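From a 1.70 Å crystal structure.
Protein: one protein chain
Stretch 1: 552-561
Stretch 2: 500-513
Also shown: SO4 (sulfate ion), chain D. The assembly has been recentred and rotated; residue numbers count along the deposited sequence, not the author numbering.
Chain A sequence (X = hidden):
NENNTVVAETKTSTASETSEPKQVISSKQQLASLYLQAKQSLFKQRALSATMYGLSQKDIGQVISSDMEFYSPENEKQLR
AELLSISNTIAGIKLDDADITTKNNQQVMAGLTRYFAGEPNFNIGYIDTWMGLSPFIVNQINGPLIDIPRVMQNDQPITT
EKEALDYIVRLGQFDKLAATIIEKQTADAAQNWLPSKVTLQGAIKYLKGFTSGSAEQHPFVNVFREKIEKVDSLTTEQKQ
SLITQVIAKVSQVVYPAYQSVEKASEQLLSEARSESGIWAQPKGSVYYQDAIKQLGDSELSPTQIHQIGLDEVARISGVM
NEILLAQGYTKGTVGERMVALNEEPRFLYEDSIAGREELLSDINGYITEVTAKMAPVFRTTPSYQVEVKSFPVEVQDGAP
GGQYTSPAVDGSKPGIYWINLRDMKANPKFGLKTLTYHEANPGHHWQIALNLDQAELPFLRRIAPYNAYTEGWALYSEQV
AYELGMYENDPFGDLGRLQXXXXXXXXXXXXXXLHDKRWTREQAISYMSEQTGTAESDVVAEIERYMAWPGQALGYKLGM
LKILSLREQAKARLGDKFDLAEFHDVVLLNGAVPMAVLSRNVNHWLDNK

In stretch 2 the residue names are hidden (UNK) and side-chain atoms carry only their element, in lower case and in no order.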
# COMPACT_ATOMS: atom_id res chain seq x y z
N GLN A 552 -5.86 -7.74 -3.69
CA GLN A 552 -5.25 -6.40 -3.57
C GLN A 552 -4.86 -5.91 -4.97
O GLN A 552 -5.05 -4.70 -5.24
CB GLN A 552 -4.08 -6.31 -2.58
CG GLN A 552 -3.56 -4.87 -2.33
CD GLN A 552 -2.70 -4.27 -3.40
OE1 GLN A 552 -1.95 -4.98 -4.08
NE2 GLN A 552 -2.70 -2.90 -3.50
N ALA A 553 -4.42 -6.80 -5.85
CA ALA A 553 -3.96 -6.42 -7.18
C ALA A 553 -5.11 -6.01 -8.05
O ALA A 553 -4.88 -5.49 -9.16
CB ALA A 553 -3.22 -7.62 -7.89
N LEU A 554 -6.35 -6.26 -7.64
CA LEU A 554 -7.52 -5.91 -8.43
C LEU A 554 -7.88 -4.40 -8.38
O LEU A 554 -8.50 -3.88 -9.30
CB LEU A 554 -8.72 -6.75 -8.00
CG LEU A 554 -8.52 -8.24 -8.00
CD1 LEU A 554 -9.86 -8.88 -7.47
CD2 LEU A 554 -8.13 -8.84 -9.37
N GLY A 555 -7.43 -3.68 -7.33
CA GLY A 555 -7.87 -2.32 -7.11
C GLY A 555 -7.47 -1.36 -8.17
O GLY A 555 -8.20 -0.36 -8.48
N TYR A 556 -6.31 -1.63 -8.73
CA TYR A 556 -5.63 -0.70 -9.64
C TYR A 556 -6.52 -0.49 -10.86
O TYR A 556 -6.96 0.64 -11.16
CB TYR A 556 -4.26 -1.26 -10.10
CG TYR A 556 -3.29 -1.44 -8.99
CD1 TYR A 556 -2.35 -0.46 -8.71
CD2 TYR A 556 -3.35 -2.56 -8.14
CE1 TYR A 556 -1.56 -0.56 -7.64
CE2 TYR A 556 -2.51 -2.67 -7.08
CZ TYR A 556 -1.66 -1.65 -6.78
OH TYR A 556 -0.82 -1.76 -5.71
N LYS A 557 -6.77 -1.55 -11.63
CA LYS A 557 -7.59 -1.40 -12.82
C LYS A 557 -9.07 -1.21 -12.48
O LYS A 557 -9.75 -0.51 -13.19
CB LYS A 557 -7.38 -2.53 -13.82
CG LYS A 557 -6.38 -2.18 -14.85
CD LYS A 557 -7.09 -1.25 -15.87
CE LYS A 557 -6.17 -0.59 -16.83
NZ LYS A 557 -6.92 0.26 -17.90
N LEU A 558 -9.65 -1.94 -11.53
CA LEU A 558 -11.10 -1.77 -11.30
C LEU A 558 -11.40 -0.31 -10.87
O LEU A 558 -12.38 0.30 -11.30
CB LEU A 558 -11.61 -2.79 -10.31
CG LEU A 558 -11.55 -4.22 -10.80
CD1 LEU A 558 -12.06 -5.18 -9.71
CD2 LEU A 558 -12.25 -4.38 -12.14
N GLY A 559 -10.53 0.28 -10.04
CA GLY A 559 -10.73 1.60 -9.62
C GLY A 559 -10.53 2.58 -10.78
O GLY A 559 -11.32 3.52 -10.92
N MET A 560 -9.49 2.40 -11.58
CA MET A 560 -9.23 3.26 -12.70
C MET A 560 -10.40 3.25 -13.71
O MET A 560 -10.85 4.32 -14.16
CB MET A 560 -7.88 2.93 -13.38
CG MET A 560 -7.50 3.90 -14.50
SD MET A 560 -6.41 3.06 -15.85
CE MET A 560 -5.96 4.54 -16.85
N LEU A 561 -10.91 2.04 -13.98
CA LEU A 561 -12.02 1.90 -14.95
C LEU A 561 -13.26 2.63 -14.45
O LEU A 561 -13.97 3.24 -15.22
CB LEU A 561 -12.28 0.42 -15.18
CG LEU A 561 -11.23 -0.26 -16.04
CD1 LEU A 561 -11.40 -1.79 -15.93
CD2 LEU A 561 -11.31 0.13 -17.53
N UNK A 500 3.03 0.08 -18.04
CA UNK A 500 2.60 0.10 -16.60
C UNK A 500 1.07 -0.13 -16.53
O UNK A 500 0.59 -0.82 -15.66
c UNK A 500 3.01 1.41 -15.95
N UNK A 501 0.31 0.39 -17.50
CA UNK A 501 -1.15 0.18 -17.54
C UNK A 501 -1.47 -1.29 -17.84
O UNK A 501 -2.32 -1.94 -17.19
c UNK A 501 -1.79 1.11 -18.53
c UNK A 501 -4.06 1.79 -19.50
o UNK A 501 -5.32 1.63 -19.54
o UNK A 501 -3.44 2.60 -20.25
c UNK A 501 -3.33 1.08 -18.39
N UNK A 502 -0.73 -1.80 -18.84
CA UNK A 502 -0.77 -3.20 -19.25
C UNK A 502 -0.46 -4.09 -18.07
O UNK A 502 -1.17 -5.07 -17.84
c UNK A 502 -1.08 -5.48 -21.34
c UNK A 502 1.34 -5.01 -21.96
c UNK A 502 0.23 -3.44 -20.38
c UNK A 502 0.26 -4.92 -20.84
N UNK A 503 0.52 -3.70 -17.25
CA UNK A 503 0.91 -4.52 -16.10
C UNK A 503 -0.28 -4.65 -15.15
O UNK A 503 -0.51 -5.72 -14.59
c UNK A 503 2.13 -3.85 -15.44
c UNK A 503 2.48 -4.73 -13.15
c UNK A 503 2.83 -4.73 -14.47
c UNK A 503 4.15 -6.43 -12.66
c UNK A 503 3.80 -5.58 -14.90
c UNK A 503 3.14 -5.59 -12.23
c UNK A 503 4.49 -6.45 -13.99
N UNK A 504 -1.00 -3.56 -14.96
CA UNK A 504 -2.11 -3.57 -14.06
C UNK A 504 -3.35 -4.30 -14.63
O UNK A 504 -4.14 -4.85 -13.88
c UNK A 504 -0.67 -0.77 -12.71
c UNK A 504 -2.44 -2.18 -13.56
n UNK A 504 0.36 -0.54 -11.67
c UNK A 504 -1.60 -1.77 -12.39
n UNK A 504 2.08 -1.04 -13.10
n UNK A 504 2.48 -0.36 -10.89
c UNK A 504 1.64 -0.62 -11.89
N UNK A 505 -3.49 -4.36 -15.94
CA UNK A 505 -4.50 -5.20 -16.57
C UNK A 505 -4.13 -6.68 -16.38
O UNK A 505 -4.99 -7.52 -16.02
c UNK A 505 -4.62 -4.80 -18.04
N UNK A 506 -2.86 -7.00 -16.58
CA UNK A 506 -2.39 -8.36 -16.30
C UNK A 506 -2.71 -8.79 -14.88
O UNK A 506 -3.05 -9.97 -14.64
c UNK A 506 -0.88 -8.54 -16.65
c UNK A 506 -0.71 -8.44 -18.19
c UNK A 506 -0.30 -9.87 -16.15
N UNK A 507 -2.58 -7.86 -13.91
CA UNK A 507 -2.93 -8.13 -12.53
C UNK A 507 -4.35 -8.65 -12.37
O UNK A 507 -4.57 -9.58 -11.60
c UNK A 507 -1.13 -5.47 -10.36
n UNK A 507 0.22 -5.42 -9.81
n UNK A 507 2.04 -4.36 -8.85
n UNK A 507 0.08 -3.19 -9.14
c UNK A 507 0.77 -4.32 -9.28
c UNK A 507 -2.72 -6.90 -11.65
c UNK A 507 -1.31 -6.67 -11.31
N UNK A 508 -5.30 -8.12 -13.12
CA UNK A 508 -6.70 -8.65 -13.05
C UNK A 508 -6.75 -10.12 -13.47
O UNK A 508 -7.45 -10.99 -12.88
c UNK A 508 -8.27 -6.20 -12.12
c UNK A 508 -7.61 -7.85 -13.98
c UNK A 508 -8.93 -5.90 -14.59
c UNK A 508 -7.83 -6.37 -13.61
N UNK A 509 -5.97 -10.44 -14.51
CA UNK A 509 -5.96 -11.78 -15.05
C UNK A 509 -5.28 -12.78 -14.09
O UNK A 509 -5.79 -13.91 -13.81
c UNK A 509 -5.26 -11.83 -16.40
c UNK A 509 -5.94 -10.94 -17.45
c UNK A 509 -5.27 -13.27 -16.92
N UNK A 510 -4.10 -12.40 -13.59
CA UNK A 510 -3.31 -13.33 -12.78
C UNK A 510 -3.85 -13.48 -11.32
O UNK A 510 -3.73 -14.56 -10.71
c UNK A 510 -1.45 -11.69 -12.16
c UNK A 510 -1.16 -13.20 -14.22
c UNK A 510 -1.76 -13.03 -12.77
N UNK A 511 -4.42 -12.42 -10.74
CA UNK A 511 -4.91 -12.56 -9.35
C UNK A 511 -6.15 -13.43 -9.36
O UNK A 511 -6.25 -14.38 -8.57
c UNK A 511 -5.19 -11.17 -8.75
c UNK A 511 -5.53 -11.22 -7.28
o UNK A 511 -6.73 -11.25 -6.96
o UNK A 511 -4.60 -11.30 -6.46
N UNK A 512 -7.06 -13.17 -10.30
CA UNK A 512 -8.25 -14.05 -10.44
C UNK A 512 -7.80 -15.47 -10.90
O UNK A 512 -8.38 -16.48 -10.54
c UNK A 512 -9.27 -13.50 -11.38
o UNK A 512 -8.68 -13.18 -12.68
c UNK A 512 -9.90 -12.22 -10.86
N UNK A 513 -6.76 -15.49 -11.75
CA UNK A 513 -6.14 -16.77 -12.23
C UNK A 513 -5.75 -17.66 -11.07
O UNK A 513 -6.23 -18.80 -10.97
S SO4 D . 2.33 -0.93 -7.08
O1 SO4 D . 1.63 -0.74 -8.39
O2 SO4 D . 3.47 -0.08 -7.07
O3 SO4 D . 1.50 -0.50 -5.93
O4 SO4 D . 2.56 -2.32 -6.83
O HOH W 1 -5.45 -4.13 -11.51
O HOH W 2 -3.21 -9.43 -5.13

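Positions 500 to 513 form one helical run that crosses helix 555-561 at 112° between their N-to-C directions, the axes approaching to 8.3 Å. Position 500 has a single side-chain carbon, out of reach of stretch 1: Ala500. Position 501 carries three carbons in a row, the third bearing two oxygens, one of them 2.7 Å from Lys557 NZ. A carboxylate on a chain of this length is Glu501, and the contact is a salt bridge with its OE2.

Position 502 has four carbons forked at the second, turned away: Leu502. Position 503 has one carbon followed by a six-carbon ring, also remote: Phe503. At 504, three carbons lead to a nitrogen and then a carbon with two further nitrogens, the guanidinium of Arg504. Its CG lies 3.5 Å from Tyr556 CB, and its NH1 donates back to Ala500 O at 3.0 Å.

Position 505, one carbon, is Ala505; its CB lies 4.5 Å from Lys557 CG. Position 506, one carbon carrying two more, points away: Val506. Position 507 repeats the pattern of three carbons, nitrogen and a carbon with two nitrogens, here over one face of the Tyr556 ring. It is Arg507, whose CZ makes a cation-pi contact 4.5 Å from the centroid of the Tyr556 ring.

Position 508 has four carbons forked at the second, reaching Leu554, Lys557 and Leu558. This is Leu508; its CD2 lies 3.8 Å from Leu554 CD2, while its CD1 is 3.8 Å from Lys557 CB. Positions 509 and 510 each have one carbon bearing two, neither in contact: Val509 and Val510. Position 511 has two carbons, the second with two oxygens, one 3.7 Å from Leu554 CG: Asp511. Position 512 has one carbon carrying an oxygen and a carbon, the latter 4.1 Å from Leu554 CD2: Thr512. Position 513 has no side-chain atoms and is Gly513.

The contact combines close packing with polar links. Ala553 CB meets Arg507 CB at 3.9 Å, where the CA atoms of Ala553 and Arg507 are 5.7 Å apart, and Leu508 packs against Leu554 and Leu558. One water donates to Arg504 O and Ala553 O and accepts from Lys557 N; another joins Asp511 OD1 to Ala553 N. Lys557 and Glu501 pair their charges across the interface. A sulfate ion, probably from the crystallisation liquor, accepts hydrogen bonds from Arg504, Arg507 and Tyr556, so its negative charge offsets the two neighbouring guanidinium groups.

Stretch 2 (500-513) AELFRAVRLVVDTG
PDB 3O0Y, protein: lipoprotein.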